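Local structure of S12 family peptidase (Streptomyces sp. 82F2, 3WWX) at residues I54-T59 with T161-A166; T269-I274 with L287-L292; V281-G286 with W299-G304. The protein hydrolyses amide bonds as a D-stereospecific amidohydrolase of the S12 peptidase family, probably through an acyl-enzyme as in related penicillin-recognising serine hydrolases. All coordinates share one frame; numbering follows the deposited sequence.

The three contacts sit in one beta-lactamase-like domain, on its helices and at one flank of its large antiparallel sheet. Contacts 2 and 3 interleave along the chain, with centres about 7 Å apart, and share the sheet: Met288 N lies 2.8 Å from Gly300 O. Contact 1 is centred about 11 Å from contact 3 and 17 Å from contact 2. Its bond to the sheet side runs from Thr57 OG1 to Gly286 O, 2.7 Å, so helix 55-68 is tied to the turn of contact 3. Bound octane 1,8-diamine lies about 11 Å from the Lys56 side chain at the nearest atoms, and Gly304 of contact 3 lines its pocket.

Contact 1 of 3, residues I54-T59 with T161-A166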
ATOM      1  N   ILE A  54      -0.299  -1.048  -0.524  1.00  8.68           N
ATOM      2  CA  ILE A  54      -1.336  -0.619  -1.456  1.00  9.13           C
ATOM      3  C   ILE A  54      -2.596  -0.138  -0.718  1.00  8.86           C
ATOM      4  O   ILE A  54      -3.341   0.721  -1.211  1.00  9.80           O
ATOM      5  CB  ILE A  54      -1.606  -1.747  -2.458  1.00  7.46           C
ATOM      6  CG1 ILE A  54      -0.511  -1.769  -3.521  1.00 10.05           C
ATOM      7  CG2 ILE A  54      -2.990  -1.636  -3.103  1.00 10.09           C
ATOM      8  CD1 ILE A  54      -0.455  -3.071  -4.303  1.00 10.21           C
ATOM      9  N   THR A  55      -2.813  -0.663   0.485  1.00  8.30           N
ATOM     10  CA  THR A  55      -3.910  -0.208   1.334  1.00  8.77           C
ATOM     11  C   THR A  55      -3.911   1.300   1.476  1.00  9.92           C
ATOM     12  O   THR A  55      -4.972   1.932   1.563  1.00  9.63           O
ATOM     13  CB  THR A  55      -3.787  -0.833   2.731  1.00  7.65           C
ATOM     14  OG1 THR A  55      -3.805  -2.269   2.635  1.00  8.63           O
ATOM     15  CG2 THR A  55      -4.905  -0.380   3.658  1.00  9.35           C
ATOM     16  N   LYS A  56      -2.726   1.900   1.503  1.00  9.54           N
ATOM     17  CA  LYS A  56      -2.612   3.341   1.663  1.00  7.49           C
ATOM     18  C   LYS A  56      -3.418   4.113   0.623  1.00  9.57           C
ATOM     19  O   LYS A  56      -3.931   5.181   0.922  1.00  9.37           O
ATOM     20  CB  LYS A  56      -1.158   3.777   1.598  1.00  9.22           C
ATOM     21  CG  LYS A  56      -0.340   3.346   2.794  1.00  8.55           C
ATOM     22  CD  LYS A  56       1.041   3.987   2.784  1.00  9.83           C
ATOM     23  CE  LYS A  56       1.843   3.639   4.028  1.00  9.14           C
ATOM     24  NZ  LYS A  56       2.206   2.215   4.103  1.00 10.88           N
ATOM     25  N   THR A  57      -3.496   3.621  -0.610  1.00  9.17           N
ATOM     26  CA  THR A  57      -4.250   4.352  -1.620  1.00  8.31           C
ATOM     27  C   THR A  57      -5.735   4.382  -1.263  1.00  9.96           C
ATOM     28  O   THR A  57      -6.417   5.390  -1.488  1.00  9.77           O
ATOM     29  CB  THR A  57      -4.059   3.739  -3.001  1.00  8.63           C
ATOM     30  OG1 THR A  57      -2.669   3.542  -3.254  1.00  9.41           O
ATOM     31  CG2 THR A  57      -4.644   4.655  -4.057  1.00 10.33           C
ATOM     32  N   PHE A  58      -6.240   3.282  -0.701  1.00  9.12           N
ATOM     33  CA  PHE A  58      -7.630   3.237  -0.252  1.00  8.86           C
ATOM     34  C   PHE A  58      -7.857   4.241   0.880  1.00 10.53           C
ATOM     35  O   PHE A  58      -8.817   5.006   0.878  1.00 10.51           O
ATOM     36  CB  PHE A  58      -8.013   1.830   0.200  1.00  9.43           C
ATOM     37  CG  PHE A  58      -8.078   0.827  -0.924  1.00  9.38           C
ATOM     38  CD1 PHE A  58      -6.931   0.169  -1.347  1.00 10.28           C
ATOM     39  CD2 PHE A  58      -9.272   0.530  -1.549  1.00  9.46           C
ATOM     40  CE1 PHE A  58      -6.967  -0.767  -2.377  1.00  9.96           C
ATOM     41  CE2 PHE A  58      -9.306  -0.407  -2.599  1.00  9.62           C
ATOM     42  CZ  PHE A  58      -8.165  -1.055  -2.996  1.00 10.29           C
ATOM     43  N   THR A  59      -6.971   4.244   1.861  1.00  9.30           N
ATOM     44  CA  THR A  59      -7.064   5.177   2.969  1.00  9.65           C
ATOM     45  C   THR A  59      -7.066   6.633   2.508  1.00 11.16           C
ATOM     46  O   THR A  59      -7.914   7.440   2.949  1.00 11.04           O
ATOM     47  CB  THR A  59      -5.904   4.899   3.940  1.00  9.26           C
ATOM     48  OG1 THR A  59      -6.020   3.544   4.383  1.00  9.88           O
ATOM     49  CG2 THR A  59      -5.904   5.845   5.125  1.00 10.49           C
ATOM     50  N   THR A 161       3.443   5.048  10.233  1.00  8.48           N
ATOM     51  CA  THR A 161       2.671   5.752  11.256  1.00  8.61           C
ATOM     52  C   THR A 161       1.771   6.789  10.614  1.00  8.92           C
ATOM     53  O   THR A 161       0.665   7.050  11.096  1.00  8.98           O
ATOM     54  CB  THR A 161       3.588   6.460  12.256  1.00  8.88           C
ATOM     55  OG1 THR A 161       4.649   5.568  12.609  1.00 10.07           O
ATOM     56  CG2 THR A 161       2.809   6.838  13.515  1.00 10.56           C
ATOM     57  N   ASN A 162       2.212   7.363   9.509  1.00  9.45           N
ATOM     58  CA  ASN A 162       1.410   8.381   8.843  1.00  9.87           C
ATOM     59  C   ASN A 162       0.046   7.868   8.469  1.00  9.98           C
ATOM     60  O   ASN A 162      -0.933   8.604   8.612  1.00 10.12           O
ATOM     61  CB  ASN A 162       2.107   8.887   7.598  1.00  9.41           C
ATOM     62  CG  ASN A 162       3.229   9.843   7.920  1.00 10.78           C
ATOM     63  OD1 ASN A 162       3.142  10.591   8.896  1.00 11.34           O
ATOM     64  ND2 ASN A 162       4.267   9.843   7.110  1.00 10.39           N
ATOM     65  N   PHE A 163      -0.039   6.621   8.007  1.00  9.59           N
ATOM     66  CA  PHE A 163      -1.324   6.087   7.559  1.00  9.71           C
ATOM     67  C   PHE A 163      -2.129   5.434   8.660  1.00 10.06           C
ATOM     68  O   PHE A 163      -3.349   5.402   8.566  1.00  9.82           O
ATOM     69  CB  PHE A 163      -1.162   5.223   6.316  1.00 10.08           C
ATOM     70  CG  PHE A 163      -1.087   6.058   5.061  1.00  8.70           C
ATOM     71  CD1 PHE A 163       0.051   6.808   4.781  1.00  9.35           C
ATOM     72  CD2 PHE A 163      -2.153   6.132   4.191  1.00 10.60           C
ATOM     73  CE1 PHE A 163       0.117   7.625   3.677  1.00  9.97           C
ATOM     74  CE2 PHE A 163      -2.082   6.949   3.066  1.00 10.70           C
ATOM     75  CZ  PHE A 163      -0.945   7.690   2.808  1.00 10.63           C
ATOM     76  N   VAL A 164      -1.492   4.975   9.732  1.00  9.48           N
ATOM     77  CA  VAL A 164      -2.250   4.637  10.931  1.00  8.67           C
ATOM     78  C   VAL A 164      -2.954   5.889  11.492  1.00  8.47           C
ATOM     79  O   VAL A 164      -4.145   5.838  11.822  1.00  9.40           O
ATOM     80  CB  VAL A 164      -1.356   3.949  11.973  1.00  8.88           C
ATOM     81  CG1 VAL A 164      -2.123   3.682  13.256  1.00 10.33           C
ATOM     82  CG2 VAL A 164      -0.820   2.648  11.393  1.00 10.75           C
ATOM     83  N   LEU A 165      -2.240   7.001  11.588  1.00  9.40           N
ATOM     84  CA  LEU A 165      -2.848   8.278  11.974  1.00  9.16           C
ATOM     85  C   LEU A 165      -3.967   8.664  11.003  1.00 11.40           C
ATOM     86  O   LEU A 165      -5.044   9.081  11.429  1.00 10.85           O
ATOM     87  CB  LEU A 165      -1.776   9.362  12.026  1.00 10.70           C
ATOM     88  CG  LEU A 165      -0.817   9.201  13.206  1.00 10.97           C
ATOM     89  CD1 LEU A 165       0.408  10.022  13.016  1.00 11.00           C
ATOM     90  CD2 LEU A 165      -1.526   9.544  14.526  1.00 11.72           C
ATOM     91  N   ALA A 166      -3.740   8.512   9.699  1.00 10.14           N
ATOM     92  CA  ALA A 166      -4.768   8.873   8.726  1.00 10.29           C
ATOM     93  C   ALA A 166      -6.049   8.063   8.968  1.00 11.03           C
ATOM     94  O   ALA A 166      -7.166   8.593   8.870  1.00 11.39           O
ATOM     95  CB  ALA A 166      -4.249   8.667   7.329  1.00  9.56           C
TER
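Lys56, the lysine of the SxxK motif of this beta-lactamase-like fold, lies across the ring of Phe163, where helix 55-68 meets helix 160-174. The short axes run roughly the same way, at 37° to one another, and stay 10.4 Å apart at their closest; this separation is filled largely by the lysine chain and the aromatic ring. The tight part of the contact is here. CB, CG and CD of Lys56 pass over one ring face in turn, and CD stands 3.7 Å from the ring centroid, close to the ring normal, as a CH-pi contact. The two side chains cross at about a right angle, and the backbone Lys56 O comes to 3.3 Å from Phe163 CE2, beside the rim. Only the last torsion bends the chain (chi4 67°); the amine it carries is hydrogen-bonded to Tyr158 OH and Asn160 OD1, which match the YxN motif of related enzymes. Packing is thinner one helical turn on, although it too is buried. There Thr59 turns its OG1 to Ala236 O and offers its methyl to the other helix, obliquely to the ring, with CG2 3.9 Å from Phe163 CD2. The same CG2 meets Ala166 through a single pair of methyls, its distance to Ala166 CB being 3.9 Å.

Contact 2 of 3, residues T269-I274 with L287-L292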
ATOM      1  N   THR A 269      -2.676  13.671  -7.035  1.00 11.87           N
ATOM      2  CA  THR A 269      -1.601  13.544  -8.009  1.00 13.20           C
ATOM      3  C   THR A 269      -0.609  14.719  -7.963  1.00 13.68           C
ATOM      4  O   THR A 269       0.232  14.840  -8.854  1.00 14.78           O
ATOM      5  CB  THR A 269      -2.143  13.417  -9.444  1.00 13.09           C
ATOM      6  OG1 THR A 269      -2.961  14.558  -9.752  1.00 16.09           O
ATOM      7  CG2 THR A 269      -2.947  12.152  -9.597  1.00 14.23           C
ATOM      8  N   THR A 270      -0.682  15.541  -6.917  1.00 14.08           N
ATOM      9  CA  THR A 270       0.342  16.541  -6.660  1.00 13.58           C
ATOM     10  C   THR A 270       1.451  15.873  -5.858  1.00 14.90           C
ATOM     11  O   THR A 270       1.272  15.533  -4.687  1.00 15.20           O
ATOM     12  CB  THR A 270      -0.236  17.734  -5.910  1.00 16.92           C
ATOM     13  OG1 THR A 270      -1.221  18.359  -6.741  1.00 17.05           O
ATOM     14  CG2 THR A 270       0.865  18.745  -5.575  1.00 14.84           C
ATOM     15  N   THR A 271       2.579  15.659  -6.514  1.00 14.47           N
ATOM     16  CA  THR A 271       3.625  14.809  -5.967  1.00 13.67           C
ATOM     17  C   THR A 271       4.816  15.563  -5.396  1.00 18.10           C
ATOM     18  O   THR A 271       5.115  16.704  -5.794  1.00 19.64           O
ATOM     19  CB  THR A 271       4.158  13.813  -7.015  1.00 14.77           C
ATOM     20  OG1 THR A 271       4.655  14.523  -8.151  1.00 17.58           O
ATOM     21  CG2 THR A 271       3.061  12.853  -7.479  1.00 15.84           C
ATOM     22  N   VAL A 272       5.481  14.891  -4.457  1.00 16.39           N
ATOM     23  CA  VAL A 272       6.747  15.322  -3.886  1.00 17.05           C
ATOM     24  C   VAL A 272       7.841  14.477  -4.524  1.00 19.16           C
ATOM     25  O   VAL A 272       7.693  13.268  -4.686  1.00 16.81           O
ATOM     26  CB  VAL A 272       6.748  15.086  -2.346  1.00 20.23           C
ATOM     27  CG1 VAL A 272       8.072  15.489  -1.727  1.00 24.72           C
ATOM     28  CG2 VAL A 272       5.603  15.847  -1.711  1.00 23.19           C
ATOM     29  N   GLN A 273       8.959  15.094  -4.892  1.00 22.23           N
ATOM     30  CA  GLN A 273      10.096  14.316  -5.377  1.00 21.72           C
ATOM     31  C   GLN A 273      10.735  13.639  -4.178  1.00 26.73           C
ATOM     32  O   GLN A 273      11.081  14.299  -3.202  1.00 35.88           O
ATOM     33  CB  GLN A 273      11.119  15.203  -6.100  1.00 32.90           C
ATOM     34  CG  GLN A 273      10.921  15.257  -7.607  1.00 41.23           C
ATOM     35  CD  GLN A 273      11.969  16.104  -8.315  1.00 42.42           C
ATOM     36  OE1 GLN A 273      12.607  16.962  -7.706  1.00 49.78           O
ATOM     37  NE2 GLN A 273      12.144  15.863  -9.609  1.00 39.30           N
ATOM     38  N   ILE A 274      10.893  12.324  -4.242  1.00 23.10           N
ATOM     39  CA  ILE A 274      11.325  11.572  -3.076  1.00 23.08           C
ATOM     40  C   ILE A 274      12.806  11.227  -3.109  1.00 33.03           C
ATOM     41  O   ILE A 274      13.369  10.821  -2.092  1.00 32.83           O
ATOM     42  CB  ILE A 274      10.490  10.298  -2.891  1.00 23.34           C
ATOM     43  CG1 ILE A 274      10.758   9.290  -4.006  1.00 23.33           C
ATOM     44  CG2 ILE A 274       9.025  10.685  -2.814  1.00 22.33           C
ATOM     45  CD1 ILE A 274       9.972   7.999  -3.867  1.00 27.64           C
ATOM     46  N   LEU A 287      -0.216   7.658  -3.200  1.00 10.27           N
ATOM     47  CA  LEU A 287      -0.152   7.286  -4.615  1.00 10.41           C
ATOM     48  C   LEU A 287       1.178   7.728  -5.163  1.00 11.17           C
ATOM     49  O   LEU A 287       1.627   8.815  -4.826  1.00 13.66           O
ATOM     50  CB  LEU A 287      -1.293   7.974  -5.365  1.00 11.70           C
ATOM     51  CG  LEU A 287      -1.470   7.584  -6.830  1.00 11.07           C
ATOM     52  CD1 LEU A 287      -1.998   6.150  -6.990  1.00 11.68           C
ATOM     53  CD2 LEU A 287      -2.405   8.561  -7.501  1.00 12.26           C
ATOM     54  N   MET A 288       1.815   6.907  -5.987  1.00 10.87           N
ATOM     55  CA  MET A 288       3.138   7.208  -6.530  1.00 13.33           C
ATOM     56  C   MET A 288       3.081   7.318  -8.036  1.00 12.98           C
ATOM     57  O   MET A 288       2.255   6.668  -8.650  1.00 14.77           O
ATOM     58  CB  MET A 288       4.089   6.066  -6.199  1.00 18.01           C
ATOM     59  CG  MET A 288       4.663   6.149  -4.838  1.00 30.82           C
ATOM     60  SD  MET A 288       6.013   4.981  -4.624  1.00 47.30           S
ATOM     61  CE  MET A 288       5.162   3.437  -4.947  1.00 34.16           C
ATOM     62  N   LYS A 289       3.964   8.139  -8.607  1.00 11.69           N
ATOM     63  CA  LYS A 289       4.151   8.187 -10.055  1.00 12.91           C
ATOM     64  C   LYS A 289       5.582   7.804 -10.398  1.00 12.65           C
ATOM     65  O   LYS A 289       6.500   7.990  -9.599  1.00 14.02           O
ATOM     66  CB  LYS A 289       3.834   9.575 -10.618  1.00 18.93           C
ATOM     67  CG  LYS A 289       4.918  10.598 -10.434  1.00 22.51           C
ATOM     68  CD  LYS A 289       4.619  11.911 -11.159  1.00 19.81           C
ATOM     69  CE  LYS A 289       5.744  12.886 -10.918  1.00 25.08           C
ATOM     70  NZ  LYS A 289       5.520  14.203 -11.573  1.00 36.10           N
ATOM     71  N   ASP A 290       5.775   7.254 -11.591  1.00 13.09           N
ATOM     72  CA  ASP A 290       7.109   6.914 -12.068  1.00 14.94           C
ATOM     73  C   ASP A 290       7.053   7.045 -13.568  1.00 17.58           C
ATOM     74  O   ASP A 290       6.032   6.770 -14.170  1.00 16.97           O
ATOM     75  CB  ASP A 290       7.469   5.487 -11.650  1.00 17.55           C
ATOM     76  CG  ASP A 290       8.944   5.146 -11.873  1.00 21.56           C
ATOM     77  OD1 ASP A 290       9.742   6.039 -12.219  1.00 23.28           O
ATOM     78  OD2 ASP A 290       9.277   3.961 -11.665  1.00 29.51           O
ATOM     79  N   LYS A 291       8.137   7.490 -14.177  1.00 16.51           N
ATOM     80  CA  LYS A 291       8.238   7.445 -15.626  1.00 15.76           C
ATOM     81  C   LYS A 291       9.186   6.331 -16.017  1.00 14.71           C
ATOM     82  O   LYS A 291      10.352   6.315 -15.609  1.00 17.89           O
ATOM     83  CB  LYS A 291       8.751   8.763 -16.182  1.00 16.60           C
ATOM     84  CG  LYS A 291       8.739   8.725 -17.696  1.00 19.30           C
ATOM     85  CD  LYS A 291       8.302  10.034 -18.314  1.00 29.85           C
ATOM     86  CE  LYS A 291       9.257  11.139 -17.992  1.00 33.81           C
ATOM     87  NZ  LYS A 291      10.659  10.716 -18.233  1.00 45.35           N
ATOM     88  N   LEU A 292       8.685   5.403 -16.814  1.00 13.59           N
ATOM     89  CA  LEU A 292       9.422   4.199 -17.170  1.00 13.74           C
ATOM     90  C   LEU A 292      10.391   4.454 -18.329  1.00 16.31           C
ATOM     91  O   LEU A 292      10.442   5.551 -18.881  1.00 16.74           O
ATOM     92  CB  LEU A 292       8.444   3.076 -17.491  1.00 14.44           C
ATOM     93  CG  LEU A 292       7.409   2.809 -16.388  1.00 13.26           C
ATOM     94  CD1 LEU A 292       6.434   1.776 -16.875  1.00 12.54           C
ATOM     95  CD2 LEU A 292       8.085   2.347 -15.089  1.00 15.47           C
TER
HETATM   96  O   HOH W   1       3.226  15.483 -10.283  1.00 33.90           O
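In the antiparallel meander at the edge of the large antiparallel sheet, Thr271 and Lys289 meet across an intervening strand. Strand 282-283 lies between the weakly bonded edge strand 272-273 and strand 288-291, so these two run in the same direction and no hydrogen bond joins the segments directly. Backbone bonds to the middle strand hold them in place instead, Val272 pairing with Tyr283 and Lys289 with Gly282. The contact is therefore one of side chains and a water. The aliphatic chain of Lys289 is fully extended beyond CG and crosses the Thr271 side chain at about a right angle, bringing CE to 3.4 Å from Thr271 OG1. On the same threonine, CG2 lies 4.1 Å from Lys289 CD, so the hydroxyl and the methyl both border the lysine chain. The hydroxyl of Thr271 sits between the backbone N and the carbonyl carbon (chi1 58°), which turns it toward the lysine end. One water completes the link: it accepts from Lys289 NZ at 2.9 Å, is hydrogen-bonded to Thr271 OG1 at 2.7 Å, and makes a long, weak bond to Thr269 O. The amine thus reaches the edge segment through solvent. A second, looser contact lies where helix 262-268 ends. Thr269 and Leu287 stand side by side, pointing the same way, and touch through CG2 of Thr269 and CD2 of Leu287 at 4.2 Å, while Thr269 OG1 is hydrogen-bonded back to Leu265 O of the preceding helix. The indole of Trp299 packs against all four side chains and gives both halves a common apolar backing. Three consecutive strands, 272-273, 282-283 and 288-291, joined in order and each antiparallel to the next, make this an antiparallel beta meander at the sheet edge.

Contact 3 of 3, residues V281-G286 with W299-G304; sequences VGYGLG and WGHGGG. With DIA (octane 1,8-diamine), chain B.
Strands 282-283 and 297-305 are separated by strand 288-291 and run in the same direction, and the turn that follows the first brings Gly286 CA to 7.8 Å from His301 CA. Across this gap Tyr283 OH and His301 NE2 form a hydrogen bond of 2.7 Å. The tyrosine side chain starts out away from the other strand, yet its hydroxyl end returns to the histidine. The hydroxyl lies in the imidazole plane at its edge. The two rings meet rim to rim, with planes 82° apart and neither ring over the face of the other. At the far side of the imidazole, ND1 donates to Gly302 O at 2.8 Å along a nearly straight line (169°); that oxygen takes the N-H on a lone pair and lies close to the imidazole plane. Bonds at both nitrogens thus fix the rotation of the ring. Gly286 O lies 3.6 Å from His301 CD2, obliquely to the ring. His301 and the glycines after it probably correspond to the third conserved motif of the family, HTG or KTG in relatives, and farther along the strand Gly304 CA is 3.5 Å from C7 of the octane 1,8-diamine. Around the pair, helix 55-68 touches Tyr283 through Lys56 and the CB of His301 through Thr57, helix 244-255 supplies Tyr251 to the histidine, and Met288 of strand 288-291 packs on Tyr283.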
ATOM      1  N   VAL A 281      10.329  10.084 -10.174  1.00 20.50           N
ATOM      2  CA  VAL A 281       9.543   9.337  -9.195  1.00 17.58           C
ATOM      3  C   VAL A 281       8.976  10.350  -8.220  1.00 18.64           C
ATOM      4  O   VAL A 281       9.714  11.182  -7.676  1.00 19.87           O
ATOM      5  CB  VAL A 281      10.381   8.287  -8.447  1.00 19.86           C
ATOM      6  CG1 VAL A 281       9.534   7.549  -7.393  1.00 23.58           C
ATOM      7  CG2 VAL A 281      10.957   7.301  -9.421  1.00 24.78           C
ATOM      8  N   GLY A 282       7.658  10.325  -8.036  1.00 14.72           N
ATOM      9  CA  GLY A 282       7.014  11.261  -7.140  1.00 14.38           C
ATOM     10  C   GLY A 282       6.033  10.536  -6.244  1.00 14.66           C
ATOM     11  O   GLY A 282       5.506   9.475  -6.622  1.00 16.93           O
ATOM     12  N   TYR A 283       5.815  11.081  -5.051  1.00 12.94           N
ATOM     13  CA  TYR A 283       4.810  10.524  -4.142  1.00 11.36           C
ATOM     14  C   TYR A 283       3.768  11.585  -3.851  1.00 12.82           C
ATOM     15  O   TYR A 283       4.112  12.689  -3.386  1.00 12.33           O
ATOM     16  CB  TYR A 283       5.464  10.019  -2.853  1.00 12.14           C
ATOM     17  CG  TYR A 283       4.582   9.051  -2.083  1.00 10.37           C
ATOM     18  CD1 TYR A 283       3.546   9.507  -1.303  1.00 10.49           C
ATOM     19  CD2 TYR A 283       4.790   7.675  -2.162  1.00 11.06           C
ATOM     20  CE1 TYR A 283       2.710   8.628  -0.626  1.00  9.58           C
ATOM     21  CE2 TYR A 283       3.965   6.782  -1.480  1.00 10.85           C
ATOM     22  CZ  TYR A 283       2.937   7.265  -0.709  1.00 11.28           C
ATOM     23  OH  TYR A 283       2.150   6.368  -0.022  1.00 10.87           O
ATOM     24  N   GLY A 284       2.509  11.270  -4.136  1.00 11.39           N
ATOM     25  CA  GLY A 284       1.397  12.168  -3.903  1.00 10.51           C
ATOM     26  C   GLY A 284       0.655  11.778  -2.640  1.00 13.16           C
ATOM     27  O   GLY A 284       1.296  11.535  -1.621  1.00 12.36           O
ATOM     28  N   LEU A 285      -0.672  11.705  -2.693  1.00 10.83           N
ATOM     29  CA  LEU A 285      -1.434  11.364  -1.494  1.00 10.27           C
ATOM     30  C   LEU A 285      -1.746   9.879  -1.526  1.00 10.66           C
ATOM     31  O   LEU A 285      -2.722   9.448  -2.118  1.00 10.51           O
ATOM     32  CB  LEU A 285      -2.702  12.214  -1.363  1.00 10.18           C
ATOM     33  CG  LEU A 285      -2.436  13.731  -1.398  1.00 11.44           C
ATOM     34  CD1 LEU A 285      -3.749  14.500  -1.284  1.00 12.39           C
ATOM     35  CD2 LEU A 285      -1.438  14.205  -0.342  1.00 12.34           C
ATOM     36  N   GLY A 286      -0.886   9.083  -0.901  1.00  9.78           N
ATOM     37  CA  GLY A 286      -1.058   7.625  -0.917  1.00 10.46           C
ATOM     38  C   GLY A 286      -0.994   7.026  -2.324  1.00 10.12           C
ATOM     39  O   GLY A 286      -1.665   6.018  -2.616  1.00 10.50           O
ATOM     40  N   TRP A 299       1.050   5.316 -12.505  1.00 10.26           N
ATOM     41  CA  TRP A 299       0.559   5.740 -11.203  1.00  9.46           C
ATOM     42  C   TRP A 299       0.102   4.510 -10.444  1.00 10.44           C
ATOM     43  O   TRP A 299      -0.574   3.641 -10.991  1.00 10.27           O
ATOM     44  CB  TRP A 299      -0.624   6.721 -11.358  1.00 11.28           C
ATOM     45  CG  TRP A 299      -0.189   8.016 -11.960  1.00 10.76           C
ATOM     46  CD1 TRP A 299      -0.011   8.291 -13.294  1.00 12.07           C
ATOM     47  CD2 TRP A 299       0.141   9.215 -11.255  1.00 10.48           C
ATOM     48  NE1 TRP A 299       0.434   9.581 -13.449  1.00 13.31           N
ATOM     49  CE2 TRP A 299       0.526  10.172 -12.214  1.00 11.61           C
ATOM     50  CE3 TRP A 299       0.162   9.570  -9.902  1.00 12.06           C
ATOM     51  CZ2 TRP A 299       0.910  11.469 -11.871  1.00 12.72           C
ATOM     52  CZ3 TRP A 299       0.550  10.847  -9.554  1.00 14.49           C
ATOM     53  CH2 TRP A 299       0.931  11.787 -10.537  1.00 13.43           C
ATOM     54  N   GLY A 300       0.440   4.428  -9.167  1.00 10.51           N
ATOM     55  CA  GLY A 300       0.046   3.248  -8.411  1.00 11.63           C
ATOM     56  C   GLY A 300       0.758   3.193  -7.079  1.00 10.62           C
ATOM     57  O   GLY A 300       1.042   4.221  -6.481  1.00 11.25           O
ATOM     58  N   HIS A 301       1.059   1.989  -6.613  1.00  9.31           N
ATOM     59  CA  HIS A 301       1.719   1.837  -5.324  1.00  8.72           C
ATOM     60  C   HIS A 301       2.240   0.418  -5.249  1.00 10.02           C
ATOM     61  O   HIS A 301       1.651  -0.498  -5.816  1.00 11.75           O
ATOM     62  CB  HIS A 301       0.709   2.097  -4.191  1.00  9.66           C
ATOM     63  CG  HIS A 301       1.304   2.690  -2.943  1.00  8.77           C
ATOM     64  ND1 HIS A 301       1.994   1.952  -2.008  1.00 10.30           N
ATOM     65  CD2 HIS A 301       1.257   3.956  -2.463  1.00  9.59           C
ATOM     66  CE1 HIS A 301       2.370   2.750  -1.015  1.00  9.26           C
ATOM     67  NE2 HIS A 301       1.939   3.965  -1.269  1.00  9.53           N
ATOM     68  N   GLY A 302       3.345   0.245  -4.528  1.00 11.69           N
ATOM     69  CA  GLY A 302       3.822  -1.097  -4.240  1.00 11.94           C
ATOM     70  C   GLY A 302       3.291  -1.535  -2.895  1.00 11.10           C
ATOM     71  O   GLY A 302       2.853  -0.712  -2.092  1.00 12.42           O
ATOM     72  N   GLY A 303       3.320  -2.836  -2.655  1.00 11.15           N
ATOM     73  CA  GLY A 303       2.939  -3.379  -1.370  1.00 10.61           C
ATOM     74  C   GLY A 303       3.960  -4.364  -0.864  1.00 10.50           C
ATOM     75  O   GLY A 303       4.477  -5.187  -1.606  1.00 12.17           O
ATOM     76  N   GLY A 304       4.263  -4.253   0.425  1.00 12.40           N
ATOM     77  CA  GLY A 304       5.092  -5.225   1.102  1.00 12.31           C
ATOM     78  C   GLY A 304       4.512  -5.539   2.478  1.00 15.23           C
ATOM     79  O   GLY A 304       4.175  -4.657   3.269  1.00 19.97           O
TER
HETATM   80  N1  DIA B 401      10.925  -9.908   7.647  1.00 34.88           N
HETATM   81  C1  DIA B 401       9.542 -10.130   7.917  1.00 27.45           C
HETATM   82  C2  DIA B 401       8.559  -9.844   6.801  1.00 28.36           C
HETATM   83  C3  DIA B 401       8.940  -8.715   5.902  1.00 28.24           C
HETATM   84  C4  DIA B 401       8.023  -7.510   5.871  1.00 31.68           C
HETATM   85  C5  DIA B 401       7.492  -7.224   4.492  1.00 33.32           C
HETATM   86  C6  DIA B 401       8.549  -7.165   3.417  1.00 31.32           C
HETATM   87  C7  DIA B 401       7.940  -7.047   2.055  1.00 31.80           C
HETATM   88  C8  DIA B 401       9.041  -6.767   1.070  1.00 32.97           C
HETATM   89  N8  DIA B 401       8.586  -7.136  -0.225  1.00 34.07           N